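Local coordinates for protein phenol hydroxylase component phN (PDB 3U52) that probably hydroxylates phenol with dioxygen at a carboxylate-bridged diiron centre, as the large oxygenase subunit of a multicomponent bacterial monooxygenase, at residues V208-N217 with M279-M289; H164-L172 with F339-F348. One frame throughout, in Å; residues are numbered along the deposited sequence.

Two buried contacts join parts of one largely helical chain, with centres about 21 Å apart and each about 16 Å from the centre of the chain. In sequence, 164-172 comes first, then 208-217 and 279-289, and last 339-348, so contact 2 brackets contact 1. Contact 1 pairs the C-terminal ends of helices 187-216 and 254-283; the first belongs to the bundle that carries the diiron centre, with iron ligand Glu199 on it. Contact 2 joins the ends of helices 162-166 and 331-342 around xenon. Helix 254-283 links them: its Met283 CE lies 3.3 Å from CE1 of Phe348, and Phe339 packs on Leu275 and Met278, which ties the iron-ligand helix to the xenon-binding aromatic region.

Contact 1 of 2, residues V208-N217 with M279-M289; sequences VPFMSGAAYN and MMDYMLPNKVM
The methyl of Met279 sits almost over the centre of the Phe210 ring, CE 3.9 Å from the ring centroid. SD lies over the same ring, which makes this a Met-aromatic contact where helices 187-216 and 254-283 end side by side, their axes at 37° and 10.3 Å apart, in the helical bundle of the bacterial multicomponent monooxygenase hydroxylases; helix 187-216 also carries the iron ligand Glu199. With CG anti to the backbone N (chi1 -171°), Met279 then bends at chi2 and chi3, which curls the methyl back against CB of Pro209. Beside it, SD of Met280 rests on CG of Pro209 at 3.7 Å. One turn on, Gly213 lets Leu284 CD1 come to 3.8 Å from its CA, while Val288 CG2 lies near its N. Val288 CG2 also stands over one face of the Tyr216 ring, toward the rim. Phe210 continues outward to an edge-to-face pair with Phe100, a xenon-pocket residue.

At the polar edge two asparagine side chains, Asn217 and Asn286, bond to each other's segments, Asn286 from the loop after helix 254-283. Asn217 reads both backbone groups of Asn286: OD1 accepts from N (2.8 Å) through an in-plane lone pair, and ND2 gives to O at 2.9 Å. The same ND2 also reaches Gly213 O, and OD1 takes a further bond from Ser89, fixing the amide's rotation. Asn286 replies with ND2 to Tyr216 O, 2.8 Å long and 161° at the hydrogen.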
loop_
_atom_site.group_PDB
_atom_site.type_symbol
_atom_site.label_atom_id
_atom_site.label_comp_id
_atom_site.label_asym_id
_atom_site.label_seq_id
_atom_site.Cartn_x
_atom_site.Cartn_y
_atom_site.Cartn_z
ATOM N N VAL A 208 -5.100 17.547 -14.653
ATOM C CA VAL A 208 -6.141 17.906 -13.679
ATOM C C VAL A 208 -7.546 17.292 -14.000
ATOM O O VAL A 208 -8.158 16.667 -13.127
ATOM C CB VAL A 208 -6.209 19.429 -13.406
ATOM C CG1 VAL A 208 -7.167 19.704 -12.264
ATOM C CG2 VAL A 208 -4.783 20.016 -13.042
ATOM N N PRO A 209 -8.059 17.459 -15.237
ATOM C CA PRO A 209 -9.357 16.821 -15.544
ATOM C C PRO A 209 -9.419 15.310 -15.338
ATOM O O PRO A 209 -10.434 14.818 -14.839
ATOM C CB PRO A 209 -9.566 17.139 -17.035
ATOM C CG PRO A 209 -8.799 18.425 -17.244
ATOM C CD PRO A 209 -7.565 18.241 -16.393
ATOM N N PHE A 210 -8.374 14.575 -15.732
ATOM C CA PHE A 210 -8.417 13.114 -15.608
ATOM C C PHE A 210 -8.323 12.693 -14.150
ATOM O O PHE A 210 -9.114 11.845 -13.703
ATOM C CB PHE A 210 -7.354 12.382 -16.457
ATOM C CG PHE A 210 -7.804 12.081 -17.883
ATOM C CD1 PHE A 210 -8.721 11.031 -18.145
ATOM C CD2 PHE A 210 -7.334 12.860 -18.969
ATOM C CE1 PHE A 210 -9.155 10.752 -19.477
ATOM C CE2 PHE A 210 -7.747 12.598 -20.300
ATOM C CZ PHE A 210 -8.681 11.520 -20.564
ATOM N N MET A 211 -7.381 13.299 -13.421
ATOM C CA MET A 211 -7.090 12.891 -12.058
ATOM C C MET A 211 -8.118 13.440 -11.066
ATOM O O MET A 211 -8.528 12.734 -10.171
ATOM C CB MET A 211 -5.647 13.258 -11.694
ATOM C CG MET A 211 -4.602 12.745 -12.753
ATOM S SD MET A 211 -4.604 10.939 -12.944
ATOM C CE MET A 211 -3.963 10.701 -14.556
ATOM N N SER A 212 -8.587 14.674 -11.231
ATOM C CA SER A 212 -9.625 15.117 -10.314
ATOM C C SER A 212 -10.998 14.543 -10.691
ATOM O O SER A 212 -11.809 14.278 -9.799
ATOM C CB SER A 212 -9.602 16.626 -10.069
ATOM O OG SER A 212 -10.175 17.287 -11.159
ATOM N N GLY A 213 -11.226 14.240 -11.979
ATOM C CA GLY A 213 -12.411 13.457 -12.388
ATOM C C GLY A 213 -12.458 12.113 -11.663
ATOM O O GLY A 213 -13.521 11.682 -11.201
ATOM N N ALA A 214 -11.321 11.441 -11.584
ATOM C CA ALA A 214 -11.202 10.212 -10.810
ATOM C C ALA A 214 -11.609 10.427 -9.352
ATOM O O ALA A 214 -12.356 9.621 -8.805
ATOM C CB ALA A 214 -9.777 9.653 -10.886
ATOM N N ALA A 215 -11.118 11.508 -8.747
ATOM C CA ALA A 215 -11.388 11.800 -7.334
ATOM C C ALA A 215 -12.878 12.054 -7.139
ATOM O O ALA A 215 -13.410 11.592 -6.165
ATOM C CB ALA A 215 -10.584 12.986 -6.835
ATOM N N TYR A 216 -13.558 12.722 -8.079
ATOM C CA TYR A 216 -15.000 13.035 -7.907
ATOM C C TYR A 216 -15.927 11.882 -8.298
ATOM O O TYR A 216 -17.139 11.975 -8.094
ATOM C CB TYR A 216 -15.390 14.269 -8.697
ATOM C CG TYR A 216 -14.918 15.617 -8.161
ATOM C CD1 TYR A 216 -13.640 15.797 -7.656
ATOM C CD2 TYR A 216 -15.762 16.730 -8.239
ATOM C CE1 TYR A 216 -13.220 17.047 -7.197
ATOM C CE2 TYR A 216 -15.358 17.975 -7.777
ATOM C CZ TYR A 216 -14.084 18.131 -7.277
ATOM O OH TYR A 216 -13.718 19.390 -6.820
ATOM N N ASN A 217 -15.370 10.826 -8.888
ATOM C CA ASN A 217 -16.164 9.769 -9.414
ATOM C C ASN A 217 -15.829 8.404 -8.845
ATOM O O ASN A 217 -16.232 7.379 -9.401
ATOM C CB ASN A 217 -16.150 9.792 -10.952
ATOM C CG ASN A 217 -16.879 10.978 -11.494
ATOM O OD1 ASN A 217 -18.092 10.919 -11.709
ATOM N ND2 ASN A 217 -16.185 12.099 -11.616
ATOM N N MET A 279 -14.281 14.898 -22.711
ATOM C CA MET A 279 -14.227 14.005 -21.538
ATOM C C MET A 279 -14.759 14.657 -20.275
ATOM O O MET A 279 -15.644 14.108 -19.574
ATOM C CB MET A 279 -12.758 13.582 -21.336
ATOM C CG MET A 279 -12.471 12.491 -20.307
ATOM S SD MET A 279 -12.601 13.000 -18.581
ATOM C CE MET A 279 -11.256 14.010 -18.080
ATOM N N MET A 280 -14.185 15.805 -19.936
ATOM C CA MET A 280 -14.530 16.421 -18.653
ATOM C C MET A 280 -15.954 17.030 -18.648
ATOM O O MET A 280 -16.616 17.000 -17.604
ATOM C CB MET A 280 -13.484 17.444 -18.184
ATOM C CG MET A 280 -13.468 18.760 -18.945
ATOM S SD MET A 280 -12.007 19.750 -18.528
ATOM C CE MET A 280 -12.421 20.401 -16.931
ATOM N N ASP A 281 -16.424 17.561 -19.778
ATOM C CA ASP A 281 -17.765 18.157 -19.794
ATOM C C ASP A 281 -18.852 17.094 -19.863
ATOM O O ASP A 281 -19.927 17.284 -19.249
ATOM C CB ASP A 281 -17.950 19.134 -20.960
ATOM C CG ASP A 281 -17.321 20.495 -20.691
ATOM O OD1 ASP A 281 -17.444 21.382 -21.534
ATOM O OD2 ASP A 281 -16.734 20.711 -19.613
ATOM N N TYR A 282 -18.588 15.984 -20.590
ATOM C CA TYR A 282 -19.635 14.967 -20.890
ATOM C C TYR A 282 -19.448 13.565 -20.293
ATOM O O TYR A 282 -20.439 12.910 -19.918
ATOM C CB TYR A 282 -19.783 14.795 -22.415
ATOM C CG TYR A 282 -20.482 15.958 -23.074
ATOM C CD1 TYR A 282 -19.772 17.108 -23.479
ATOM C CD2 TYR A 282 -21.855 15.924 -23.273
ATOM C CE1 TYR A 282 -20.416 18.206 -24.046
ATOM C CE2 TYR A 282 -22.532 17.011 -23.859
ATOM C CZ TYR A 282 -21.812 18.130 -24.250
ATOM O OH TYR A 282 -22.518 19.163 -24.813
ATOM N N MET A 283 -18.209 13.070 -20.259
ATOM C CA MET A 283 -18.004 11.693 -19.852
ATOM C C MET A 283 -17.964 11.475 -18.329
ATOM O O MET A 283 -18.109 10.332 -17.878
ATOM C CB MET A 283 -16.786 11.073 -20.519
ATOM C CG MET A 283 -16.842 11.021 -22.061
ATOM S SD MET A 283 -15.388 10.074 -22.505
ATOM C CE MET A 283 -15.766 9.421 -24.091
ATOM N N LEU A 284 -17.770 12.542 -17.558
ATOM C CA LEU A 284 -17.747 12.413 -16.092
ATOM C C LEU A 284 -19.155 12.606 -15.491
ATOM O O LEU A 284 -19.744 13.671 -15.671
ATOM C CB LEU A 284 -16.756 13.416 -15.470
ATOM C CG LEU A 284 -15.295 13.404 -15.954
ATOM C CD1 LEU A 284 -14.527 14.577 -15.352
ATOM C CD2 LEU A 284 -14.606 12.063 -15.629
ATOM N N PRO A 285 -19.713 11.555 -14.831
ATOM C CA PRO A 285 -21.006 11.692 -14.146
ATOM C C PRO A 285 -21.033 12.836 -13.121
ATOM O O PRO A 285 -21.964 13.670 -13.167
ATOM C CB PRO A 285 -21.204 10.311 -13.483
ATOM C CG PRO A 285 -20.499 9.362 -14.420
ATOM C CD PRO A 285 -19.244 10.138 -14.828
ATOM N N ASN A 286 -20.021 12.883 -12.233
ATOM C CA ASN A 286 -19.801 14.053 -11.361
ATOM C C ASN A 286 -18.758 14.976 -11.949
ATOM O O ASN A 286 -17.618 14.540 -12.181
ATOM C CB ASN A 286 -19.427 13.646 -9.911
ATOM C CG ASN A 286 -20.401 12.623 -9.342
ATOM O OD1 ASN A 286 -21.611 12.753 -9.539
ATOM N ND2 ASN A 286 -19.895 11.602 -8.677
ATOM N N LYS A 287 -19.147 16.251 -12.143
ATOM C CA LYS A 287 -18.337 17.234 -12.849
ATOM C C LYS A 287 -17.327 17.869 -11.906
ATOM O O LYS A 287 -17.636 18.101 -10.732
ATOM C CB LYS A 287 -19.205 18.365 -13.452
ATOM C CG LYS A 287 -20.433 17.936 -14.269
ATOM C CD LYS A 287 -20.082 17.155 -15.581
ATOM C CE LYS A 287 -21.367 16.561 -16.205
ATOM N NZ LYS A 287 -21.021 15.630 -17.374
ATOM N N VAL A 288 -16.139 18.159 -12.419
ATOM C CA VAL A 288 -15.089 18.866 -11.664
ATOM C C VAL A 288 -15.222 20.380 -11.932
ATOM O O VAL A 288 -15.424 21.195 -11.024
ATOM C CB VAL A 288 -13.652 18.389 -12.064
ATOM C CG1 VAL A 288 -12.572 19.065 -11.158
ATOM C CG2 VAL A 288 -13.534 16.889 -11.959
ATOM N N MET A 289 -15.084 20.747 -13.185
ATOM C CA MET A 289 -15.217 22.128 -13.635
ATOM C C MET A 289 -15.483 21.999 -15.127
ATOM O O MET A 289 -15.398 20.881 -15.665
ATOM C CB MET A 289 -13.956 22.948 -13.378
ATOM C CG MET A 289 -12.750 22.551 -14.212
ATOM S SD MET A 289 -11.183 23.301 -13.664
ATOM C CE MET A 289 -10.389 21.748 -13.222
#

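Contact 2 of 2, residues H164-L172 with F339-F348; sequences HMHDRVWYL and FYQYCQATNF. With XE (xenon), chain R.
The Tyr171 hydroxyl donates a hydrogen bond to Asn347, OH to OD1 at 2.6 Å, meeting an in-plane lone pair of the amide oxygen. OD1 lies at the edge of the phenol ring, near its plane, and the amide is turned nearly into that plane. The other end of that amide is held too: Asn347 ND2 donates to Gly158 O, which settles which way round the group sits. The second bond is bent. Trp170 NE1 points at Ala345 O from 2.9 Å with 135° at the hydrogen; the oxygen lies in the indole plane, but the donor stands well above the carbonyl plane.

Trp170, Tyr171, Phe339, Tyr342 and Phe348 form an aromatic cluster where the chain after helix 162-166 meets the last turn of helix 331-342 and the loop beyond it, next to helices 94-103 and 254-283 of the hydroxylase fold. Phe339 and Phe348 both turn an edge to one face of the Tyr171 ring in offset T-shaped pairs: CE2 of Phe339 lies 3.6 Å from CG, and CE2 of Phe348 comes equally near CZ, at the hydroxyl end. Leu172 CG lies over the other face. A chi1 of 78° turns the Tyr171 ring toward 339-348. Tyr342 turns its edge toward the face of the Trp170 six-membered ring, the planes at 71°. A xenon atom fills the angle between them, over the centre of the indole and 3.8 Å from Tyr342 CD2, with Pro396 completing the site. Trp170's opposite face carries CB of Tyr171. Thr346 CG2 wedges against Trp170 CZ2 at 3.6 Å and also touches Tyr171 CD2. From helix 162-166 itself, Met165 extends its chain so that SD rests on Asn347 CB, 3.6 Å away.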
loop_
_atom_site.group_PDB
_atom_site.type_symbol
_atom_site.label_atom_id
_atom_site.label_comp_id
_atom_site.label_asym_id
_atom_site.label_seq_id
_atom_site.Cartn_x
_atom_site.Cartn_y
_atom_site.Cartn_z
ATOM N N HIS A 164 -3.075 -1.662 -30.117
ATOM C CA HIS A 164 -3.555 -2.087 -31.454
ATOM C C HIS A 164 -4.486 -1.039 -32.082
ATOM O O HIS A 164 -4.325 -0.642 -33.233
ATOM C CB HIS A 164 -4.245 -3.457 -31.359
ATOM C CG HIS A 164 -4.899 -3.903 -32.631
ATOM N ND1 HIS A 164 -4.260 -4.722 -33.542
ATOM C CD2 HIS A 164 -6.107 -3.593 -33.173
ATOM C CE1 HIS A 164 -5.046 -4.903 -34.591
ATOM N NE2 HIS A 164 -6.184 -4.249 -34.387
ATOM N N MET A 165 -5.435 -0.566 -31.303
ATOM C CA MET A 165 -6.360 0.451 -31.769
ATOM C C MET A 165 -5.668 1.789 -31.981
ATOM O O MET A 165 -5.966 2.493 -32.978
ATOM C CB MET A 165 -7.500 0.590 -30.769
ATOM C CG MET A 165 -8.356 -0.624 -30.746
ATOM S SD MET A 165 -9.756 -0.341 -29.705
ATOM C CE MET A 165 -10.587 -1.972 -29.652
ATOM N N HIS A 166 -4.692 2.115 -31.135
ATOM C CA HIS A 166 -3.967 3.435 -31.257
ATOM C C HIS A 166 -3.326 3.639 -32.624
ATOM O O HIS A 166 -3.257 4.753 -33.122
ATOM C CB HIS A 166 -2.844 3.535 -30.197
ATOM C CG HIS A 166 -2.165 4.876 -30.116
ATOM N ND1 HIS A 166 -2.699 5.947 -29.431
ATOM C CD2 HIS A 166 -0.957 5.301 -30.581
ATOM C CE1 HIS A 166 -1.866 6.981 -29.493
ATOM N NE2 HIS A 166 -0.788 6.611 -30.174
ATOM N N ASP A 167 -2.833 2.540 -33.223
ATOM C CA ASP A 167 -2.193 2.577 -34.564
ATOM C C ASP A 167 -3.192 2.614 -35.747
ATOM O O ASP A 167 -2.789 2.919 -36.874
ATOM C CB ASP A 167 -1.246 1.381 -34.764
ATOM C CG ASP A 167 0.084 1.491 -33.981
ATOM O OD1 ASP A 167 0.398 2.541 -33.408
ATOM O OD2 ASP A 167 0.874 0.513 -33.963
ATOM N N ARG A 168 -4.467 2.293 -35.492
ATOM C CA ARG A 168 -5.421 2.022 -36.576
ATOM C C ARG A 168 -6.653 2.883 -36.546
ATOM O O ARG A 168 -7.048 3.413 -37.585
ATOM C CB ARG A 168 -5.837 0.541 -36.600
ATOM C CG ARG A 168 -4.660 -0.398 -36.857
ATOM C CD ARG A 168 -5.000 -1.867 -36.693
ATOM N NE ARG A 168 -3.825 -2.711 -36.984
ATOM C CZ ARG A 168 -2.718 -2.793 -36.227
ATOM N NH1 ARG A 168 -2.577 -2.107 -35.089
ATOM N NH2 ARG A 168 -1.721 -3.573 -36.622
ATOM N N VAL A 169 -7.278 2.989 -35.383
ATOM C CA VAL A 169 -8.586 3.627 -35.248
ATOM C C VAL A 169 -8.596 5.098 -35.615
ATOM O O VAL A 169 -7.730 5.862 -35.207
ATOM C CB VAL A 169 -9.187 3.443 -33.815
ATOM C CG1 VAL A 169 -10.483 4.193 -33.680
ATOM C CG2 VAL A 169 -9.432 1.965 -33.506
ATOM N N TRP A 170 -9.635 5.492 -36.349
ATOM C CA TRP A 170 -9.726 6.825 -36.910
ATOM C C TRP A 170 -9.371 7.928 -35.915
ATOM O O TRP A 170 -8.430 8.679 -36.155
ATOM C CB TRP A 170 -11.090 7.042 -37.650
ATOM C CG TRP A 170 -12.299 7.064 -36.735
ATOM C CD1 TRP A 170 -12.991 5.975 -36.234
ATOM C CD2 TRP A 170 -12.955 8.240 -36.213
ATOM N NE1 TRP A 170 -14.016 6.407 -35.393
ATOM C CE2 TRP A 170 -14.020 7.789 -35.364
ATOM C CE3 TRP A 170 -12.723 9.630 -36.335
ATOM C CZ2 TRP A 170 -14.867 8.701 -34.668
ATOM C CZ3 TRP A 170 -13.590 10.540 -35.639
ATOM C CH2 TRP A 170 -14.649 10.070 -34.841
ATOM N N TYR A 171 -10.061 8.007 -34.777
ATOM C CA TYR A 171 -9.910 9.174 -33.884
ATOM C C TYR A 171 -8.571 9.160 -33.076
ATOM O O TYR A 171 -8.074 10.178 -32.620
ATOM C CB TYR A 171 -11.153 9.269 -32.966
ATOM C CG TYR A 171 -11.135 8.287 -31.792
ATOM C CD1 TYR A 171 -10.530 8.665 -30.593
ATOM C CD2 TYR A 171 -11.701 7.021 -31.879
ATOM C CE1 TYR A 171 -10.466 7.823 -29.531
ATOM C CE2 TYR A 171 -11.647 6.142 -30.800
ATOM C CZ TYR A 171 -11.008 6.576 -29.613
ATOM O OH TYR A 171 -10.853 5.817 -28.471
ATOM N N LEU A 172 -8.005 7.972 -32.896
ATOM C CA LEU A 172 -6.682 7.814 -32.265
ATOM C C LEU A 172 -5.512 8.230 -33.159
ATOM O O LEU A 172 -4.389 8.383 -32.666
ATOM C CB LEU A 172 -6.492 6.342 -31.802
ATOM C CG LEU A 172 -7.579 5.951 -30.777
ATOM C CD1 LEU A 172 -7.550 4.456 -30.460
ATOM C CD2 LEU A 172 -7.343 6.771 -29.497
ATOM N N PHE A 339 -18.659 12.597 -31.861
ATOM C CA PHE A 339 -18.447 11.234 -31.399
ATOM C C PHE A 339 -19.765 10.500 -31.271
ATOM O O PHE A 339 -19.846 9.301 -31.584
ATOM C CB PHE A 339 -17.633 11.194 -30.107
ATOM C CG PHE A 339 -16.130 11.332 -30.344
ATOM C CD1 PHE A 339 -15.487 12.540 -30.172
ATOM C CD2 PHE A 339 -15.394 10.249 -30.777
ATOM C CE1 PHE A 339 -14.108 12.657 -30.359
ATOM C CE2 PHE A 339 -14.014 10.338 -30.949
ATOM C CZ PHE A 339 -13.374 11.559 -30.769
ATOM N N TYR A 340 -20.804 11.204 -30.857
ATOM C CA TYR A 340 -22.162 10.599 -30.784
ATOM C C TYR A 340 -22.574 9.924 -32.134
ATOM O O TYR A 340 -22.997 8.765 -32.155
ATOM C CB TYR A 340 -23.185 11.686 -30.366
ATOM C CG TYR A 340 -24.591 11.213 -30.199
ATOM C CD1 TYR A 340 -25.455 11.141 -31.293
ATOM C CD2 TYR A 340 -25.052 10.817 -28.969
ATOM C CE1 TYR A 340 -26.770 10.684 -31.158
ATOM C CE2 TYR A 340 -26.390 10.382 -28.812
ATOM C CZ TYR A 340 -27.218 10.302 -29.913
ATOM O OH TYR A 340 -28.495 9.861 -29.725
ATOM N N GLN A 341 -22.443 10.647 -33.256
ATOM C CA GLN A 341 -22.912 10.140 -34.563
ATOM C C GLN A 341 -21.978 9.135 -35.184
ATOM O O GLN A 341 -22.361 8.388 -36.085
ATOM C CB GLN A 341 -23.151 11.312 -35.521
ATOM C CG GLN A 341 -21.874 12.002 -36.010
ATOM C CD GLN A 341 -22.171 13.333 -36.636
ATOM O OE1 GLN A 341 -22.483 14.307 -35.944
ATOM N NE2 GLN A 341 -22.131 13.383 -37.947
ATOM N N TYR A 342 -20.751 9.089 -34.718
ATOM C CA TYR A 342 -19.767 8.163 -35.247
ATOM C C TYR A 342 -19.379 7.029 -34.264
ATOM O O TYR A 342 -18.462 6.224 -34.539
ATOM C CB TYR A 342 -18.549 8.953 -35.687
ATOM C CG TYR A 342 -18.717 9.698 -37.017
ATOM C CD1 TYR A 342 -18.207 10.976 -37.164
ATOM C CD2 TYR A 342 -19.301 9.080 -38.125
ATOM C CE1 TYR A 342 -18.306 11.664 -38.353
ATOM C CE2 TYR A 342 -19.430 9.778 -39.364
ATOM C CZ TYR A 342 -18.904 11.051 -39.454
ATOM O OH TYR A 342 -18.911 11.763 -40.608
ATOM N N CYS A 343 -20.082 6.909 -33.134
ATOM C CA CYS A 343 -19.662 5.868 -32.164
ATOM C C CYS A 343 -19.988 4.436 -32.527
ATOM O O CYS A 343 -19.653 3.534 -31.754
ATOM C CB CYS A 343 -20.107 6.126 -30.705
ATOM S SG CYS A 343 -21.842 5.900 -30.447
ATOM N N GLN A 344 -20.607 4.202 -33.673
ATOM C CA GLN A 344 -20.639 2.836 -34.250
ATOM C C GLN A 344 -19.194 2.378 -34.593
ATOM O O GLN A 344 -18.925 1.181 -34.800
ATOM C CB GLN A 344 -21.611 2.711 -35.466
ATOM C CG GLN A 344 -21.114 3.228 -36.843
ATOM C CD GLN A 344 -21.389 4.705 -37.033
ATOM O OE1 GLN A 344 -21.626 5.176 -38.147
ATOM N NE2 GLN A 344 -21.406 5.428 -35.957
ATOM N N ALA A 345 -18.275 3.342 -34.654
ATOM C CA ALA A 345 -16.915 3.072 -35.085
ATOM C C ALA A 345 -15.851 3.497 -34.078
ATOM O O ALA A 345 -14.732 3.803 -34.475
ATOM C CB ALA A 345 -16.644 3.751 -36.400
ATOM N N THR A 346 -16.209 3.535 -32.799
ATOM C CA THR A 346 -15.282 3.852 -31.692
ATOM C C THR A 346 -15.360 2.720 -30.633
ATOM O O THR A 346 -16.289 1.922 -30.628
ATOM C CB THR A 346 -15.650 5.202 -30.981
ATOM O OG1 THR A 346 -16.964 5.065 -30.405
ATOM C CG2 THR A 346 -15.673 6.393 -31.985
ATOM N N ASN A 347 -14.376 2.674 -29.735
ATOM C CA ASN A 347 -14.270 1.641 -28.712
ATOM C C ASN A 347 -14.821 2.149 -27.383
ATOM O O ASN A 347 -14.500 1.605 -26.329
ATOM C CB ASN A 347 -12.786 1.231 -28.546
ATOM C CG ASN A 347 -11.905 2.386 -28.071
ATOM O OD1 ASN A 347 -11.880 3.466 -28.677
ATOM N ND2 ASN A 347 -11.135 2.149 -26.991
ATOM N N PHE A 348 -15.601 3.226 -27.422
ATOM C CA PHE A 348 -16.337 3.736 -26.276
ATOM C C PHE A 348 -17.758 4.149 -26.665
ATOM O O PHE A 348 -18.060 4.385 -27.838
ATOM C CB PHE A 348 -15.598 4.852 -25.487
ATOM C CG PHE A 348 -15.355 6.129 -26.276
ATOM C CD1 PHE A 348 -16.344 7.099 -26.379
ATOM C CD2 PHE A 348 -14.167 6.317 -26.952
ATOM C CE1 PHE A 348 -16.109 8.303 -27.126
ATOM C CE2 PHE A 348 -13.910 7.479 -27.699
ATOM C CZ PHE A 348 -14.872 8.481 -27.794
HETATM XE XE XE R . -15.673 7.932 -38.666
#